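Local coordinates for uncharacterized protein (Bacteroides thetaiotaomicron VPI-5482, PDB 3KNY) that is of unknown function but has two domains, belongs to the BT_3535-like family and is probably made as a lipoprotein, at residues A[142-147]-A[160-165]; A[192-197]-A[209-214]; A[47-52]-A[78-83]; A[23-28]-A[55-60]; A[66-71]-A[96-101]. All blocks are in the same frame, centred on the assembly; numbering follows the deposited sequence.

Contact 1: A[142-147]-A[160-165]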
# COMPACT_ATOMS: atom_id res chain seq x y z
N LYS A 142 -4.70 8.94 -2.77
CA LYS A 142 -4.31 7.70 -3.42
C LYS A 142 -3.13 7.90 -4.38
O LYS A 142 -2.95 8.99 -4.92
CB LYS A 142 -5.49 7.15 -4.21
CG LYS A 142 -6.58 6.65 -3.30
CD LYS A 142 -7.69 5.99 -4.07
CE LYS A 142 -8.81 5.57 -3.11
NZ LYS A 142 -9.60 4.46 -3.72
N ALA A 143 -2.37 6.83 -4.60
CA ALA A 143 -1.26 6.79 -5.56
C ALA A 143 -1.60 5.75 -6.63
O ALA A 143 -2.18 4.70 -6.32
CB ALA A 143 0.07 6.45 -4.86
N ALA A 144 -1.30 6.06 -7.90
CA ALA A 144 -1.43 5.12 -9.03
C ALA A 144 -0.10 5.12 -9.80
O ALA A 144 0.55 6.11 -9.89
CB ALA A 144 -2.56 5.50 -9.92
N VAL A 145 0.28 4.00 -10.38
CA VAL A 145 1.60 3.83 -10.98
C VAL A 145 1.45 2.94 -12.18
O VAL A 145 0.77 1.92 -12.11
CB VAL A 145 2.56 3.08 -10.03
CG1 VAL A 145 3.86 2.85 -10.69
CG2 VAL A 145 2.77 3.88 -8.76
N THR A 146 2.09 3.31 -13.28
CA THR A 146 2.12 2.47 -14.46
C THR A 146 3.54 2.03 -14.65
O THR A 146 4.44 2.85 -14.54
CB THR A 146 1.62 3.20 -15.69
OG1 THR A 146 0.23 3.44 -15.52
CG2 THR A 146 1.83 2.37 -16.93
N TYR A 147 3.74 0.76 -14.95
CA TYR A 147 5.08 0.21 -15.05
C TYR A 147 5.18 -0.97 -15.99
O TYR A 147 4.17 -1.54 -16.42
CB TYR A 147 5.58 -0.21 -13.67
CG TYR A 147 4.69 -1.21 -12.94
CD1 TYR A 147 3.55 -0.81 -12.25
CD2 TYR A 147 5.02 -2.57 -12.90
CE1 TYR A 147 2.74 -1.73 -11.57
CE2 TYR A 147 4.23 -3.49 -12.21
CZ TYR A 147 3.09 -3.07 -11.56
OH TYR A 147 2.31 -3.97 -10.89
N SER A 160 1.09 8.86 -10.27
CA SER A 160 0.12 9.89 -9.91
C SER A 160 -0.30 9.82 -8.49
O SER A 160 -0.37 8.74 -7.91
CB SER A 160 -1.15 9.77 -10.72
OG SER A 160 -0.84 9.67 -12.08
N VAL A 161 -0.62 10.98 -7.94
CA VAL A 161 -1.18 11.10 -6.61
C VAL A 161 -2.43 11.87 -6.80
O VAL A 161 -2.43 12.87 -7.48
CB VAL A 161 -0.28 11.82 -5.66
CG1 VAL A 161 -1.00 12.03 -4.35
CG2 VAL A 161 0.99 11.00 -5.43
N TYR A 162 -3.52 11.38 -6.28
CA TYR A 162 -4.78 12.09 -6.42
C TYR A 162 -5.63 11.98 -5.17
O TYR A 162 -5.40 11.14 -4.28
CB TYR A 162 -5.55 11.60 -7.63
CG TYR A 162 -5.86 10.15 -7.59
CD1 TYR A 162 -4.91 9.21 -7.96
CD2 TYR A 162 -7.11 9.70 -7.23
CE1 TYR A 162 -5.21 7.86 -7.94
CE2 TYR A 162 -7.42 8.36 -7.21
CZ TYR A 162 -6.47 7.45 -7.56
OH TYR A 162 -6.79 6.11 -7.54
N THR A 163 -6.63 12.84 -5.15
CA THR A 163 -7.44 13.00 -3.99
C THR A 163 -8.89 12.95 -4.41
O THR A 163 -9.21 13.07 -5.57
CB THR A 163 -7.04 14.30 -3.31
OG1 THR A 163 -7.67 14.38 -2.05
CG2 THR A 163 -7.42 15.50 -4.16
N GLY A 164 -9.77 12.75 -3.45
CA GLY A 164 -11.20 12.66 -3.71
C GLY A 164 -11.93 12.30 -2.43
O GLY A 164 -11.33 12.25 -1.34
N SER A 165 -13.22 12.08 -2.55
CA SER A 165 -14.05 11.69 -1.41
C SER A 165 -15.28 10.91 -1.86
O SER A 165 -15.83 11.19 -2.91
CB SER A 165 -14.51 12.93 -0.64
OG SER A 165 -15.48 12.58 0.34
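The ring of Y162 lies across the base of the K142 side chain, in the antiparallel β-hairpin made by strands 140-149 and 154-164. K142 CB stands over one face of the ring, 3.8 Å from the centroid of Y162 and 23° off its normal, a CH-pi contact displaced toward the phenol end. Farther out, CD of the extended K142 chain passes 3.6 Å from Y162 OH. The two side chains cross obliquely, and the ammonium end of the lysine leads away to a cation-pi contact with Y140. CG of Y162 sits between the backbone N and the carbonyl carbon (chi1 59°), and from there the ring reaches the neighbouring strand. Lysine suits this surface position, since its methylenes can pack on a ring while its charge stays at the far end. A144, with only a methyl, leaves room for the ring and brings its CB near the ring plane, 4.1 Å from CE1 of Y162.

Beneath these groups, K142 with Y162 and A144 with S160 are hydrogen-bonded pairs, each closed by two backbone bonds. The non-hydrogen-bonded pair A143 and V161 lies between them and turns its small apolar side chains to the other face, where A143 touches A191 of strand 188-201. Backbone bonds from A143 and V145 to strand 124-134 place strand 140-149 in the middle of a three-stranded sheet. K142 O serves two neighbours on the partner strand: it accepts from Y162 N at 2.8 Å, and V161 CA approaches the same K142 O at 3.2 Å in a CA-H...O contact.

Contact 2: A[192-197]-A[209-214]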
# COMPACT_ATOMS: atom_id res chain seq x y z
N SER A 192 5.19 7.48 -2.12
CA SER A 192 5.10 8.27 -0.91
C SER A 192 4.50 9.60 -1.19
O SER A 192 4.56 10.08 -2.31
CB SER A 192 6.48 8.52 -0.31
OG SER A 192 7.00 7.32 0.23
N CYS A 193 3.95 10.21 -0.15
CA CYS A 193 3.55 11.57 -0.27
C CYS A 193 3.98 12.33 0.96
O CYS A 193 4.21 11.75 2.03
CB CYS A 193 2.07 11.66 -0.48
SG CYS A 193 1.13 11.34 1.00
N SER A 194 4.15 13.63 0.76
CA SER A 194 4.47 14.55 1.81
C SER A 194 3.92 15.91 1.40
O SER A 194 4.47 16.55 0.53
CB SER A 194 5.97 14.61 2.00
OG SER A 194 6.28 15.50 3.06
N GLY A 195 2.82 16.31 2.01
CA GLY A 195 2.08 17.48 1.56
C GLY A 195 0.87 17.80 2.46
O GLY A 195 0.77 17.30 3.58
N THR A 196 -0.03 18.63 1.96
CA THR A 196 -1.17 19.08 2.71
C THR A 196 -2.43 18.74 1.97
O THR A 196 -2.58 19.05 0.79
CB THR A 196 -1.09 20.59 2.99
OG1 THR A 196 0.05 20.82 3.81
CG2 THR A 196 -2.30 21.09 3.82
N LEU A 197 -3.34 18.06 2.67
CA LEU A 197 -4.67 17.76 2.14
C LEU A 197 -5.57 18.83 2.70
O LEU A 197 -5.52 19.08 3.90
CB LEU A 197 -5.15 16.39 2.59
CG LEU A 197 -6.57 15.92 2.29
CD1 LEU A 197 -6.80 15.74 0.76
CD2 LEU A 197 -6.89 14.61 3.09
N THR A 209 -1.55 17.68 7.23
CA THR A 209 -0.24 17.43 6.67
C THR A 209 -0.13 15.94 6.70
O THR A 209 -0.38 15.35 7.74
CB THR A 209 0.88 18.12 7.47
OG1 THR A 209 0.68 19.53 7.38
CG2 THR A 209 2.23 17.83 6.87
N VAL A 210 0.17 15.34 5.55
CA VAL A 210 0.20 13.89 5.42
C VAL A 210 1.54 13.40 4.89
O VAL A 210 1.99 13.81 3.83
CB VAL A 210 -0.87 13.41 4.48
CG1 VAL A 210 -0.78 11.88 4.32
CG2 VAL A 210 -2.26 13.86 4.99
N GLN A 211 2.19 12.51 5.63
CA GLN A 211 3.43 11.90 5.18
C GLN A 211 3.25 10.39 5.29
O GLN A 211 3.26 9.86 6.40
CB GLN A 211 4.59 12.36 6.05
CG GLN A 211 4.86 13.83 5.96
CD GLN A 211 5.95 14.27 6.94
OE1 GLN A 211 5.70 14.47 8.10
NE2 GLN A 211 7.13 14.41 6.46
N LYS A 212 3.08 9.70 4.16
CA LYS A 212 2.82 8.26 4.14
C LYS A 212 3.52 7.52 3.02
O LYS A 212 3.87 8.12 2.02
CB LYS A 212 1.30 8.00 4.03
CG LYS A 212 0.53 8.53 5.20
CD LYS A 212 -0.29 7.49 5.90
CE LYS A 212 -0.08 7.58 7.36
NZ LYS A 212 -0.84 6.57 8.11
N THR A 213 3.70 6.21 3.19
CA THR A 213 4.33 5.38 2.18
C THR A 213 3.56 4.07 2.01
O THR A 213 3.21 3.41 2.97
CB THR A 213 5.80 5.09 2.52
OG1 THR A 213 6.54 6.32 2.54
CG2 THR A 213 6.45 4.17 1.49
N GLY A 214 3.29 3.72 0.77
CA GLY A 214 2.66 2.49 0.44
C GLY A 214 3.55 1.71 -0.50
O GLY A 214 4.20 2.29 -1.40
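Residues 192-194 run antiparallel to 209-214 at 167°, their axes 4.8 Å apart, with two-way backbone bonds between C193 and K212 and again between G195 and V210. At the non-hydrogen-bonded pair S192 and T213 the two hydroxyls meet: S192 OG lies 2.6 Å from T213 OG1, a hydrogen bond in which either could be the donor. Both oxygens are anti to their own carbonyl carbon, beside the backbone N (chi1 -71° and -63°), and small hydroxyl residues are well matched to a pair whose CA atoms come close together. On the same face S194 OG rests against the aliphatic part of its partner, 3.6 Å from CG of Q211. On the other face, beside K212, C193 SG touches V210 CG1 at 3.9 Å, reaching diagonally past the direct pairing, and L132 and Y133 of strand 124-134 cover these two residues. G195, where the chain changes direction, has no CB to hinder the change, yet it keeps its two bonds to V210. The arrangement is that of a long β-hairpin, strands 188-201 and 204-217, whose first strand turns a corner at G195.

Contact 3: A[47-52]-A[78-83]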
# COMPACT_ATOMS: atom_id res chain seq x y z
N ARG A 47 2.33 -13.77 8.53
CA ARG A 47 2.48 -13.36 9.93
C ARG A 47 3.75 -12.52 10.12
O ARG A 47 3.69 -11.48 10.76
CB ARG A 47 2.50 -14.56 10.90
CG ARG A 47 2.57 -14.12 12.38
CD ARG A 47 3.10 -15.20 13.31
NE ARG A 47 2.41 -16.46 13.05
CZ ARG A 47 1.16 -16.72 13.40
NH1 ARG A 47 0.43 -15.81 14.04
NH2 ARG A 47 0.63 -17.90 13.09
N THR A 48 4.88 -12.99 9.59
CA THR A 48 6.15 -12.24 9.69
C THR A 48 6.03 -10.84 9.05
O THR A 48 6.47 -9.83 9.58
CB THR A 48 7.31 -12.99 8.98
OG1 THR A 48 7.61 -14.18 9.70
CG2 THR A 48 8.58 -12.10 8.86
N MSE A 49 5.41 -10.86 7.88
CA MSE A 49 5.23 -9.70 7.04
C MSE A 49 4.33 -8.69 7.74
O MSE A 49 4.58 -7.49 7.70
CB MSE A 49 4.60 -10.20 5.72
CG MSE A 49 5.00 -9.45 4.52
SE MSE A 49 6.86 -9.62 3.94
CE MSE A 49 6.51 -8.20 2.65
N SER A 50 3.31 -9.19 8.45
CA SER A 50 2.35 -8.30 9.14
C SER A 50 2.97 -7.61 10.35
O SER A 50 2.33 -6.76 10.96
CB SER A 50 1.09 -9.07 9.58
OG SER A 50 1.32 -9.78 10.79
N SER A 51 4.19 -7.99 10.71
CA SER A 51 4.88 -7.34 11.82
C SER A 51 5.54 -6.04 11.36
O SER A 51 6.05 -5.29 12.19
CB SER A 51 5.95 -8.25 12.38
OG SER A 51 7.07 -8.30 11.52
N ARG A 52 5.58 -5.80 10.05
CA ARG A 52 6.22 -4.59 9.49
C ARG A 52 5.37 -3.83 8.50
O ARG A 52 5.65 -2.66 8.24
CB ARG A 52 7.52 -4.96 8.76
CG ARG A 52 8.55 -5.61 9.63
CD ARG A 52 9.19 -4.60 10.54
NE ARG A 52 10.25 -5.25 11.28
CZ ARG A 52 10.06 -5.99 12.36
NH1 ARG A 52 8.84 -6.14 12.86
NH2 ARG A 52 11.11 -6.57 12.94
N ASN A 78 11.79 -13.36 0.46
CA ASN A 78 12.96 -12.51 0.48
C ASN A 78 12.81 -11.40 1.53
O ASN A 78 13.73 -11.17 2.32
CB ASN A 78 13.17 -11.97 -0.94
CG ASN A 78 13.98 -10.71 -0.99
OD1 ASN A 78 15.19 -10.75 -0.75
ND2 ASN A 78 13.31 -9.57 -1.31
N ILE A 79 11.66 -10.74 1.55
CA ILE A 79 11.43 -9.67 2.53
C ILE A 79 11.47 -10.21 3.97
O ILE A 79 12.09 -9.61 4.85
CB ILE A 79 10.08 -8.90 2.25
CG1 ILE A 79 10.17 -8.16 0.91
CG2 ILE A 79 9.78 -7.92 3.38
CD1 ILE A 79 8.83 -7.78 0.29
N CYS A 80 10.83 -11.36 4.20
CA CYS A 80 10.82 -12.00 5.52
C CYS A 80 12.23 -12.32 5.99
O CYS A 80 12.56 -12.17 7.17
CB CYS A 80 10.02 -13.29 5.47
SG CYS A 80 8.24 -13.08 5.47
N GLU A 81 13.06 -12.78 5.07
CA GLU A 81 14.44 -13.03 5.40
C GLU A 81 15.13 -11.79 5.93
O GLU A 81 15.92 -11.87 6.87
CB GLU A 81 15.19 -13.56 4.18
CG GLU A 81 16.68 -13.80 4.43
CD GLU A 81 17.23 -15.00 3.69
OE1 GLU A 81 16.47 -15.61 2.90
OE2 GLU A 81 18.41 -15.35 3.92
N ARG A 82 14.82 -10.63 5.35
CA ARG A 82 15.39 -9.38 5.81
C ARG A 82 14.80 -8.94 7.13
O ARG A 82 15.51 -8.36 7.95
CB ARG A 82 15.21 -8.30 4.76
CG ARG A 82 15.96 -8.64 3.52
CD ARG A 82 15.32 -8.11 2.28
NE ARG A 82 16.20 -8.43 1.16
CZ ARG A 82 17.29 -7.74 0.86
NH1 ARG A 82 17.65 -6.67 1.57
NH2 ARG A 82 18.04 -8.12 -0.16
N ILE A 83 13.51 -9.20 7.33
CA ILE A 83 12.87 -8.91 8.61
C ILE A 83 13.54 -9.78 9.64
O ILE A 83 13.99 -9.28 10.65
CB ILE A 83 11.33 -9.16 8.60
CG1 ILE A 83 10.65 -8.22 7.58
CG2 ILE A 83 10.75 -8.93 9.98
CD1 ILE A 83 9.13 -8.37 7.46
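I83 lies against R52, the two side chains running in opposite senses. I83 CD1 touches CG of R52 at 3.6 Å, and I83 CG2 lies over one face of the guanidinium, 3.8 Å from CZ of R52. Next to them T48 sets its methyl CG2 3.5 Å from SG of C80, while the selenomethionine M49 crosses I79 at about a right angle, its SE 3.4 Å from CG2 of I79. Flexible M49 and branched I79 suit a packed boundary between helices 40-49 and 66-84.

The second shell fixes the arginine. A bend at chi2 (-74°) turns CD of R52 back, and the guanidinium beyond it then bonds at two places: NH1 gives to S51 O at 3.0 Å, with that oxygen in the guanidinium plane, and NE gives to I88 O outside the two segments. S51 bonds T48 O through both OG and backbone N, which holds the turn that carries R52. An alanine in place of R52 would probably uncover the side of I83 that CG and the guanidinium cover and leave the carbonyls of S51 and I88 without these donors. Farther out, I55 and I76 touch M49, and Y53 and I88 touch I79. Mostly apolar packing thus joins helix 40-49 and the turn after it to helix 66-84; a few polar atoms of 47-52 rest on I83 methyls, their polar bonds made within 47-52 or to I88.

Contact 4: A[23-28]-A[55-60]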
# COMPACT_ATOMS: atom_id res chain seq x y z
N GLU A 23 -9.08 -0.83 4.30
CA GLU A 23 -8.71 -1.86 3.32
C GLU A 23 -7.42 -2.62 3.69
O GLU A 23 -7.07 -3.59 3.03
CB GLU A 23 -8.65 -1.28 1.88
CG GLU A 23 -7.41 -0.38 1.50
CD GLU A 23 -7.51 0.29 0.08
OE1 GLU A 23 -8.50 1.03 -0.13
OE2 GLU A 23 -6.62 0.10 -0.81
N TYR A 24 -6.74 -2.17 4.76
CA TYR A 24 -5.47 -2.73 5.21
C TYR A 24 -5.52 -3.35 6.63
O TYR A 24 -6.13 -2.80 7.54
CB TYR A 24 -4.38 -1.63 5.20
CG TYR A 24 -4.08 -1.09 3.81
CD1 TYR A 24 -3.12 -1.69 2.99
CD2 TYR A 24 -4.74 0.02 3.31
CE1 TYR A 24 -2.85 -1.22 1.72
CE2 TYR A 24 -4.47 0.51 2.04
CZ TYR A 24 -3.54 -0.12 1.25
OH TYR A 24 -3.31 0.37 -0.01
N ALA A 25 -4.85 -4.49 6.80
CA ALA A 25 -4.79 -5.19 8.10
C ALA A 25 -3.79 -4.51 9.04
O ALA A 25 -2.64 -4.30 8.67
CB ALA A 25 -4.39 -6.67 7.90
N PRO A 26 -4.23 -4.16 10.26
CA PRO A 26 -3.32 -3.61 11.28
C PRO A 26 -2.17 -4.55 11.56
O PRO A 26 -2.35 -5.76 11.45
CB PRO A 26 -4.19 -3.54 12.54
CG PRO A 26 -5.62 -3.63 12.09
CD PRO A 26 -5.63 -4.26 10.73
N LEU A 27 -1.03 -4.01 11.97
CA LEU A 27 0.14 -4.83 12.28
C LEU A 27 -0.18 -6.04 13.15
O LEU A 27 -1.06 -6.01 14.04
CB LEU A 27 1.22 -4.03 13.00
CG LEU A 27 2.14 -3.09 12.23
CD1 LEU A 27 3.30 -2.79 13.15
CD2 LEU A 27 2.66 -3.69 10.91
N ASN A 28 0.54 -7.12 12.88
CA ASN A 28 0.37 -8.35 13.64
C ASN A 28 -1.08 -8.88 13.69
O ASN A 28 -1.47 -9.52 14.65
CB ASN A 28 0.96 -8.15 15.04
CG ASN A 28 2.40 -7.69 14.99
OD1 ASN A 28 3.29 -8.43 14.54
ND2 ASN A 28 2.64 -6.46 15.43
N ILE A 55 -1.17 -4.75 5.57
CA ILE A 55 -1.35 -5.44 4.30
C ILE A 55 -2.81 -5.49 3.81
O ILE A 55 -3.73 -5.75 4.57
CB ILE A 55 -0.80 -6.89 4.42
CG1 ILE A 55 0.65 -6.87 4.93
CG2 ILE A 55 -0.87 -7.62 3.10
CD1 ILE A 55 1.29 -8.26 5.21
N ASN A 56 -2.99 -5.23 2.53
CA ASN A 56 -4.29 -5.40 1.90
C ASN A 56 -4.27 -6.76 1.21
O ASN A 56 -3.47 -6.97 0.31
CB ASN A 56 -4.57 -4.29 0.89
CG ASN A 56 -5.86 -4.51 0.14
OD1 ASN A 56 -6.27 -5.64 -0.06
ND2 ASN A 56 -6.51 -3.43 -0.27
N TYR A 57 -5.16 -7.65 1.64
CA TYR A 57 -5.23 -9.03 1.13
C TYR A 57 -6.20 -9.20 -0.04
O TYR A 57 -6.43 -10.32 -0.48
CB TYR A 57 -5.56 -10.01 2.28
CG TYR A 57 -4.43 -10.15 3.29
CD1 TYR A 57 -3.32 -10.97 3.04
CD2 TYR A 57 -4.45 -9.45 4.50
CE1 TYR A 57 -2.25 -11.09 3.97
CE2 TYR A 57 -3.39 -9.55 5.43
CZ TYR A 57 -2.30 -10.38 5.15
OH TYR A 57 -1.27 -10.48 6.07
N SER A 58 -6.73 -8.10 -0.59
CA SER A 58 -7.71 -8.16 -1.69
C SER A 58 -7.32 -9.10 -2.83
O SER A 58 -8.18 -9.62 -3.53
CB SER A 58 -7.96 -6.77 -2.29
OG SER A 58 -6.89 -6.42 -3.17
N PHE A 59 -6.03 -9.29 -3.05
CA PHE A 59 -5.58 -10.13 -4.15
C PHE A 59 -5.88 -11.62 -4.03
O PHE A 59 -5.84 -12.34 -5.02
CB PHE A 59 -4.08 -9.98 -4.33
CG PHE A 59 -3.27 -10.74 -3.33
CD1 PHE A 59 -3.11 -10.27 -2.03
CD2 PHE A 59 -2.63 -11.92 -3.71
CE1 PHE A 59 -2.34 -10.97 -1.11
CE2 PHE A 59 -1.86 -12.62 -2.80
CZ PHE A 59 -1.71 -12.14 -1.49
N LEU A 60 -6.14 -12.09 -2.81
CA LEU A 60 -6.51 -13.50 -2.60
C LEU A 60 -7.96 -13.72 -2.98
O LEU A 60 -8.43 -14.85 -2.98
CB LEU A 60 -6.25 -13.93 -1.15
CG LEU A 60 -4.78 -14.08 -0.73
CD1 LEU A 60 -4.66 -14.23 0.77
CD2 LEU A 60 -4.11 -15.25 -1.43
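With CG anti to its backbone N (chi1 176°), N56 holds its amide against E23, while Y24, its CG anti to the carbonyl carbon (chi1 -64°), brings its ring up to the same asparagine. Y24 CE1 lies 3.6 Å from CB of N56, and the ring and amide planes stand 89° apart. E23 O stands over a face of the amide, 3.3 Å from CG of N56, a polar approach without a hydrogen bond. The carboxylate of E23 is also turned almost perpendicular to the amide, with OE2 3.6 Å from ND2 of N56.

Asparagine is a natural choice here because its OD1 accepts from S58 N at 2.6 Å, nearly along the C=O axis. This is an Asx turn, and it leads the chain out of strand 53-55 into the 3-10 segment 58-60. Beside it, the loop that precedes helix 40-49 is tied to the strand end by one good backbone bond: A25 N gives to I55 O at 2.8 Å, nearly straight but from above the carbonyl plane. The reverse bond from I55 N to A25 O is weak.

A25 is small enough to sit beside a ring, and its CB meets the edge of Y57 in plane, 3.9 Å from CE2. I55 CG2 lies over one face of that ring, and W46 meets Y57 edge-to-face. Y24 carries its hydroxyl beyond the two segments, where OH bonds to T131 N of strand 124-134.

Contact 5: A[66-71]-A[96-101]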
# COMPACT_ATOMS: atom_id res chain seq x y z
N GLU A 66 0.06 -20.07 -11.07
CA GLU A 66 1.20 -20.61 -10.35
C GLU A 66 2.43 -19.74 -10.60
O GLU A 66 3.18 -19.47 -9.66
CB GLU A 66 1.47 -22.09 -10.73
CG GLU A 66 0.33 -23.07 -10.37
CD GLU A 66 -0.15 -22.95 -8.91
OE1 GLU A 66 0.68 -22.91 -7.98
OE2 GLU A 66 -1.38 -22.91 -8.68
N LYS A 67 2.61 -19.26 -11.83
CA LYS A 67 3.70 -18.32 -12.13
C LYS A 67 3.63 -17.12 -11.17
O LYS A 67 4.65 -16.70 -10.63
CB LYS A 67 3.62 -17.83 -13.58
CG LYS A 67 4.85 -17.02 -14.05
CD LYS A 67 4.52 -15.91 -15.08
CE LYS A 67 3.74 -14.75 -14.43
NZ LYS A 67 3.67 -13.50 -15.25
N ARG A 68 2.42 -16.61 -10.97
CA ARG A 68 2.18 -15.46 -10.11
C ARG A 68 2.42 -15.80 -8.65
O ARG A 68 3.12 -15.07 -7.96
CB ARG A 68 0.77 -14.92 -10.31
CG ARG A 68 0.45 -13.68 -9.49
CD ARG A 68 1.41 -12.52 -9.78
NE ARG A 68 1.10 -11.31 -9.00
CZ ARG A 68 1.88 -10.22 -8.97
NH1 ARG A 68 3.00 -10.18 -9.67
NH2 ARG A 68 1.54 -9.16 -8.23
N LYS A 69 1.83 -16.89 -8.17
CA LYS A 69 2.09 -17.32 -6.78
C LYS A 69 3.59 -17.37 -6.49
O LYS A 69 4.01 -17.00 -5.39
CB LYS A 69 1.52 -18.71 -6.49
CG LYS A 69 0.05 -18.79 -6.18
CD LYS A 69 -0.26 -20.12 -5.48
CE LYS A 69 -1.57 -20.72 -5.96
NZ LYS A 69 -2.66 -19.71 -5.96
N LYS A 70 4.38 -17.87 -7.44
CA LYS A 70 5.82 -17.96 -7.25
C LYS A 70 6.35 -16.55 -7.05
O LYS A 70 7.08 -16.29 -6.10
CB LYS A 70 6.51 -18.62 -8.43
CG LYS A 70 7.96 -18.98 -8.12
CD LYS A 70 8.64 -19.70 -9.28
CE LYS A 70 9.83 -20.52 -8.79
NZ LYS A 70 10.66 -19.76 -7.81
N GLU A 71 5.96 -15.64 -7.95
CA GLU A 71 6.37 -14.24 -7.84
C GLU A 71 6.06 -13.68 -6.44
O GLU A 71 6.97 -13.27 -5.70
CB GLU A 71 5.70 -13.39 -8.94
CG GLU A 71 6.40 -13.48 -10.30
CD GLU A 71 5.60 -12.86 -11.45
OE1 GLU A 71 4.63 -12.12 -11.19
OE2 GLU A 71 5.95 -13.13 -12.62
N ASN A 96 0.22 -3.52 -0.94
CA ASN A 96 -0.78 -4.08 -1.87
C ASN A 96 -0.07 -5.07 -2.73
O ASN A 96 1.12 -4.93 -3.00
CB ASN A 96 -1.27 -3.07 -2.89
CG ASN A 96 -2.16 -2.05 -2.31
OD1 ASN A 96 -2.81 -2.27 -1.30
ND2 ASN A 96 -2.19 -0.91 -2.94
N ILE A 97 -0.84 -6.04 -3.22
CA ILE A 97 -0.34 -7.04 -4.12
C ILE A 97 -1.10 -6.80 -5.42
O ILE A 97 -2.33 -6.90 -5.45
CB ILE A 97 -0.62 -8.43 -3.57
CG1 ILE A 97 -0.34 -8.48 -2.05
CG2 ILE A 97 0.18 -9.48 -4.36
CD1 ILE A 97 1.05 -8.23 -1.66
N ALA A 98 -0.37 -6.41 -6.46
CA ALA A 98 -1.00 -6.09 -7.74
C ALA A 98 -1.61 -7.35 -8.33
O ALA A 98 -1.18 -8.48 -8.01
CB ALA A 98 -0.00 -5.51 -8.70
N ASP A 99 -2.62 -7.17 -9.17
CA ASP A 99 -3.23 -8.28 -9.88
C ASP A 99 -2.28 -8.81 -10.95
O ASP A 99 -1.24 -8.20 -11.25
CB ASP A 99 -4.53 -7.84 -10.55
CG ASP A 99 -5.66 -7.65 -9.57
OD1 ASP A 99 -5.93 -8.56 -8.76
OD2 ASP A 99 -6.30 -6.58 -9.62
N GLU A 100 -2.64 -9.94 -11.54
CA GLU A 100 -1.87 -10.51 -12.64
C GLU A 100 -2.22 -9.77 -13.95
O GLU A 100 -1.43 -9.80 -14.89
CB GLU A 100 -2.11 -12.04 -12.74
CG GLU A 100 -0.89 -12.86 -13.23
CD GLU A 100 -1.08 -14.39 -13.11
OE1 GLU A 100 -2.04 -14.84 -12.46
OE2 GLU A 100 -0.24 -15.14 -13.66
N ASP A 101 -3.39 -9.09 -13.99
CA ASP A 101 -3.82 -8.30 -15.18
C ASP A 101 -2.62 -7.59 -15.79
O ASP A 101 -1.95 -6.84 -15.11
CB ASP A 101 -4.99 -7.31 -14.87
CG ASP A 101 -4.69 -6.28 -13.75
OD1 ASP A 101 -3.68 -5.54 -13.79
OD2 ASP A 101 -5.53 -6.16 -12.82
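The guanidinium of R68 has D99 O over one face, offset toward the rim and 4.1 Å above the plane, while E71 OE1 and A98 N lie in plane at its edges. The carboxylate of E100 is turned only 22° from the guanidinium, yet it packs on the root of the arginine, not on its charged end: CD of E100 is 3.4 Å from CB of R68, the two chains heading contrary ways.

R68 CG is anti to the backbone N (chi1 -178°) and the chain bends at chi2, after which the head reaches across to 96-101. NH2 gives a bent bond to A98 O at 2.8 Å, coming from above that carbonyl's plane. NH1 makes a salt bridge with E71 OE1 at 3.0 Å, one turn along the same helix, and also bonds P218 O. Arginine suits the place, since its N-H groups can serve a backbone carbonyl, the E71 carboxylate and the C-terminal carboxylate of P218 together. An alanine here would probably leave A98 O and P218 O without this donor and E71 OE1 without its cation.

Other charges take part: K67 NZ makes a salt bridge to E71 OE2 at 3.5 Å, K149 pairs with the same oxygen, and E100 OE2 bonds S65 OG, which also receives R68 N. Helix 66-84 is the crossover of a β-α-β unit, and its first turn is pinned here to the chain leaving strand 93-97, where A98 backbone-bonds I217 of strand 204-217 and its CB touches N128 of strand 124-134.

Overall arrangement
Contacts 4, 3 and 5 interlock along the chain, contact 3 crossing both of the others, before contacts 1 and 2 follow in series as two hairpins. Contacts 3 and 5 share helix 66-84, with centres about 18 Å apart. Contact 4 touches both: N28 meets S50 on one side, and F59 and Y24 meet I97 and N96 on the other. Contacts 1 and 2 lie in different sheets, centres about 12 Å apart, and meet where T163 packs on L197. Contacts 1 and 3 are on opposite sides of the chain's centre, their centres about 26 Å apart. Y147 against A98, and neighbouring strands 93-97 and 204-217, connect the hairpins with the part that carries the helices.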